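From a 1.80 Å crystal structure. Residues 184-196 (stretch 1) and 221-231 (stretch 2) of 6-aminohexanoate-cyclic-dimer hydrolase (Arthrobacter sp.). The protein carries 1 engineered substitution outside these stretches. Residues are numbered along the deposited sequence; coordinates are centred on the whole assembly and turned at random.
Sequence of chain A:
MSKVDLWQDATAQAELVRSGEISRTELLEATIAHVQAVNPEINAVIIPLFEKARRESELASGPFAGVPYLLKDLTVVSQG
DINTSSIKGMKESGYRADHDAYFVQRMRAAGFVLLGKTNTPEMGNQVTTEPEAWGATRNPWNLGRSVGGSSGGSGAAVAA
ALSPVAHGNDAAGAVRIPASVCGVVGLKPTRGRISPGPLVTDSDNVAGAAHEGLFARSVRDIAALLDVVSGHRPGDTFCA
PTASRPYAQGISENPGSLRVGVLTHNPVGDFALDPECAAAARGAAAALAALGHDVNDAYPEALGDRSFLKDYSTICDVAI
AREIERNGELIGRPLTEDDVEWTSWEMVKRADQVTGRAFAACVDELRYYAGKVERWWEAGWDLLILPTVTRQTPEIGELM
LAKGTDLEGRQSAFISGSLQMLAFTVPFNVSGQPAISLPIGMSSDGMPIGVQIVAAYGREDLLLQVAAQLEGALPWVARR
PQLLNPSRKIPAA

Stretch 1 184-196: VVGLKPTRGRISP
Stretch 2 (221-231) DIAALLDVVSG

After Val184, stretch 1 is a strand from Val185 to Lys188, then loop. Stretch 2 is the end of a helix that begins earlier in the chain, Asp221 to Val229, followed by Ser230 and Gly231. Strand and helix point roughly the same way, with 36° between their N-to-C directions (signed crossing angle -36°). Their axes approach to 10.0 Å, leaving room for a layer of side chains. The CA atoms of Leu187 and Ile222 lie 7.6 Å apart. Further on the backbones close in, and the CA atoms of Ile194 and Ser230 are 4.6 Å apart.

A type II turn from Thr190 to Arg193 redirects stretch 1. Arg193 N donates to Thr190 O at 3.0 Å. Gly192 has phi/psi 84/9, where a CB would jam against the carbonyl O of Arg191. Ile194 (-111/125) and Ser195 (-73/134) are extended. In stretch 2, phi and psi stay near -65/-40 through Leu226. Asp227 is at -66/-25, Val228 at -83/-47 and Val229 at -104/3, and Ser230 (-87/168) is the first to leave helical angles. Gly231 follows at 115/150, where a CB would jam against the carbonyl O of Ser230.

Apolar contacts fill the space between strand and helix. Val185 (chi1 t) and Leu187 (t, p), on either side of Gly186 in sequence, both point toward the helix. Ile222 (m, m) meets both: its CG1 is 3.8 Å from Val185 CG1, and its CG2 is 3.5 Å from Leu187 CD2. One helical turn later, Leu226 (m, t) places CD1 3.8 Å from Leu187 CD2. Leu226 CD2 lies 4.3 Å from Pro189 CB and 4.0 Å from Arg193 CG. Ile194 (m, t) puts CD1 3.6 Å from CG2 of Val229 (chi1 m).

One direct hydrogen bond joins the stretches. Gly231 N donates to Arg193 O at 3.0 Å, with an N-H...O angle of 144°. Arg193 O also receives a CA-H...O contact from Ser230 CA at 3.3 Å. Ser230 (chi1 m) turns its hydroxyl back to the helix, where OG donates to Leu226 O at 2.7 Å. Ser230 N also donates to Leu226 O, at 3.1 Å. Arg193 (t, p, p) packs its CG 3.3 Å from Ser230 OG, while its guanidinium bonds elsewhere in the structure.

Two waters complete the junction. Water 1 accepts from Ser195 N at 2.9 Å and lies 2.8 Å from Val229 O and 2.7 Å from Gly231 O. Water 2 sits 3.2 Å from Ser195 O and 3.0 Å from Val229 O.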

# COMPACT_ATOMS: atom_id res chain seq x y z
N VAL A 184 -1.35 -8.08 -7.30
CA VAL A 184 -0.71 -7.01 -8.05
C VAL A 184 0.59 -6.64 -7.35
O VAL A 184 0.89 -7.18 -6.28
CB VAL A 184 -1.61 -5.75 -8.15
CG1 VAL A 184 -2.91 -6.10 -8.86
CG2 VAL A 184 -1.90 -5.18 -6.77
N VAL A 185 1.37 -5.75 -7.95
CA VAL A 185 2.63 -5.33 -7.35
C VAL A 185 2.38 -4.14 -6.42
O VAL A 185 1.75 -3.16 -6.82
CB VAL A 185 3.65 -4.89 -8.41
CG1 VAL A 185 4.97 -4.55 -7.74
CG2 VAL A 185 3.85 -6.01 -9.43
N GLY A 186 2.87 -4.23 -5.19
CA GLY A 186 2.69 -3.14 -4.25
C GLY A 186 4.00 -2.79 -3.58
O GLY A 186 4.62 -3.64 -2.94
N LEU A 187 4.43 -1.54 -3.73
CA LEU A 187 5.69 -1.12 -3.14
C LEU A 187 5.58 -0.06 -2.06
O LEU A 187 4.91 0.96 -2.25
CB LEU A 187 6.64 -0.59 -4.21
CG LEU A 187 7.88 0.16 -3.68
CD1 LEU A 187 8.89 -0.84 -3.13
CD2 LEU A 187 8.50 0.99 -4.79
N LYS A 188 6.21 -0.33 -0.92
CA LYS A 188 6.32 0.65 0.16
C LYS A 188 7.78 1.07 0.00
O LYS A 188 8.69 0.31 0.36
CB LYS A 188 6.15 0.03 1.55
CG LYS A 188 6.30 1.09 2.66
CD LYS A 188 6.63 0.48 4.02
CE LYS A 188 8.06 -0.02 4.10
NZ LYS A 188 9.06 1.08 3.95
N PRO A 189 8.03 2.26 -0.55
CA PRO A 189 9.43 2.68 -0.72
C PRO A 189 10.12 3.01 0.60
O PRO A 189 9.54 2.87 1.68
CB PRO A 189 9.32 3.91 -1.62
CG PRO A 189 7.97 4.46 -1.28
CD PRO A 189 7.10 3.24 -1.13
N THR A 190 11.37 3.42 0.49
CA THR A 190 12.15 3.82 1.64
C THR A 190 11.45 5.00 2.29
O THR A 190 10.86 5.82 1.60
CB THR A 190 13.55 4.28 1.20
OG1 THR A 190 14.24 3.18 0.61
CG2 THR A 190 14.34 4.84 2.38
N ARG A 191 11.52 5.08 3.61
CA ARG A 191 10.90 6.19 4.33
C ARG A 191 11.47 7.50 3.77
O ARG A 191 12.68 7.62 3.58
CB ARG A 191 11.21 6.08 5.83
CG ARG A 191 10.83 7.31 6.66
CD ARG A 191 11.23 7.10 8.11
NE ARG A 191 10.43 6.05 8.75
CZ ARG A 191 10.90 5.16 9.62
NH1 ARG A 191 12.18 5.18 9.98
NH2 ARG A 191 10.08 4.27 10.14
N GLY A 192 10.60 8.46 3.48
CA GLY A 192 11.06 9.74 2.96
C GLY A 192 11.28 9.78 1.46
O GLY A 192 11.83 10.76 0.95
N ARG A 193 10.87 8.73 0.75
CA ARG A 193 11.03 8.70 -0.70
C ARG A 193 9.94 9.53 -1.38
O ARG A 193 10.22 10.35 -2.25
CB ARG A 193 10.97 7.26 -1.22
CG ARG A 193 11.14 7.13 -2.74
CD ARG A 193 12.56 7.47 -3.18
NE ARG A 193 13.54 6.51 -2.67
CZ ARG A 193 14.84 6.74 -2.59
NH1 ARG A 193 15.34 7.91 -3.00
NH2 ARG A 193 15.66 5.82 -2.09
N ILE A 194 8.69 9.30 -0.97
CA ILE A 194 7.54 9.99 -1.55
C ILE A 194 6.90 10.95 -0.57
O ILE A 194 6.51 10.56 0.52
CB ILE A 194 6.46 8.98 -2.00
CG1 ILE A 194 7.07 7.96 -2.97
CG2 ILE A 194 5.29 9.73 -2.65
CD1 ILE A 194 6.07 6.94 -3.51
N SER A 195 6.76 12.21 -0.97
CA SER A 195 6.16 13.21 -0.10
C SER A 195 4.65 13.06 0.06
O SER A 195 3.94 12.89 -0.93
CB SER A 195 6.46 14.61 -0.61
OG SER A 195 5.80 15.56 0.21
N PRO A 196 4.15 13.13 1.31
CA PRO A 196 2.73 13.03 1.62
C PRO A 196 2.18 14.44 1.87
O PRO A 196 1.03 14.61 2.27
CB PRO A 196 2.72 12.22 2.90
CG PRO A 196 3.91 12.79 3.61
CD PRO A 196 4.96 12.94 2.52
N ASP A 221 6.53 -0.38 -14.31
CA ASP A 221 5.55 0.66 -13.98
C ASP A 221 5.89 1.27 -12.62
O ASP A 221 5.75 2.48 -12.43
CB ASP A 221 4.14 0.07 -13.93
CG ASP A 221 3.41 0.20 -15.26
OD1 ASP A 221 4.04 0.56 -16.27
OD2 ASP A 221 2.19 -0.07 -15.28
N ILE A 222 6.33 0.44 -11.67
CA ILE A 222 6.69 0.93 -10.34
C ILE A 222 7.91 1.84 -10.45
O ILE A 222 7.94 2.93 -9.87
CB ILE A 222 6.99 -0.24 -9.38
CG1 ILE A 222 5.71 -1.04 -9.12
CG2 ILE A 222 7.55 0.28 -8.06
CD1 ILE A 222 4.61 -0.25 -8.42
N ALA A 223 8.91 1.40 -11.20
CA ALA A 223 10.12 2.19 -11.38
C ALA A 223 9.79 3.56 -11.98
O ALA A 223 10.30 4.59 -11.52
CB ALA A 223 11.10 1.45 -12.27
N ALA A 224 8.94 3.59 -12.99
CA ALA A 224 8.55 4.84 -13.63
C ALA A 224 7.79 5.75 -12.67
O ALA A 224 7.98 6.97 -12.67
CB ALA A 224 7.72 4.56 -14.88
N LEU A 225 6.92 5.17 -11.86
CA LEU A 225 6.14 5.94 -10.89
C LEU A 225 7.04 6.61 -9.86
O LEU A 225 6.80 7.74 -9.46
CB LEU A 225 5.14 5.02 -10.19
CG LEU A 225 3.99 4.54 -11.08
CD1 LEU A 225 3.26 3.39 -10.42
CD2 LEU A 225 3.06 5.71 -11.35
N LEU A 226 8.07 5.89 -9.43
CA LEU A 226 9.01 6.44 -8.45
C LEU A 226 9.71 7.67 -9.02
O LEU A 226 9.93 8.64 -8.32
CB LEU A 226 10.06 5.39 -8.08
CG LEU A 226 9.65 4.37 -7.03
CD1 LEU A 226 10.73 3.31 -6.88
CD2 LEU A 226 9.39 5.08 -5.72
N ASP A 227 10.05 7.61 -10.31
CA ASP A 227 10.72 8.74 -10.94
C ASP A 227 9.79 9.94 -11.00
O ASP A 227 10.24 11.09 -11.06
CB ASP A 227 11.16 8.37 -12.36
CG ASP A 227 12.25 7.32 -12.38
OD1 ASP A 227 13.02 7.24 -11.40
OD2 ASP A 227 12.34 6.58 -13.38
N VAL A 228 8.49 9.68 -10.97
CA VAL A 228 7.50 10.74 -11.03
C VAL A 228 7.18 11.41 -9.70
O VAL A 228 7.16 12.64 -9.61
CB VAL A 228 6.16 10.21 -11.63
CG1 VAL A 228 5.11 11.32 -11.63
CG2 VAL A 228 6.38 9.68 -13.03
N VAL A 229 6.97 10.61 -8.65
CA VAL A 229 6.58 11.17 -7.36
C VAL A 229 7.60 11.25 -6.24
O VAL A 229 7.26 11.67 -5.14
CB VAL A 229 5.35 10.40 -6.80
CG1 VAL A 229 4.22 10.42 -7.82
CG2 VAL A 229 5.74 8.96 -6.45
N SER A 230 8.85 10.88 -6.50
CA SER A 230 9.87 10.93 -5.45
C SER A 230 10.58 12.27 -5.29
O SER A 230 10.45 13.16 -6.13
CB SER A 230 10.91 9.83 -5.70
OG SER A 230 10.31 8.54 -5.63
N GLY A 231 11.32 12.42 -4.20
CA GLY A 231 12.06 13.65 -3.96
C GLY A 231 11.62 14.46 -2.76
O GLY A 231 10.44 14.44 -2.38
O HOH W 1 7.99 13.54 -3.21
O HOH W 2 4.87 12.97 -3.94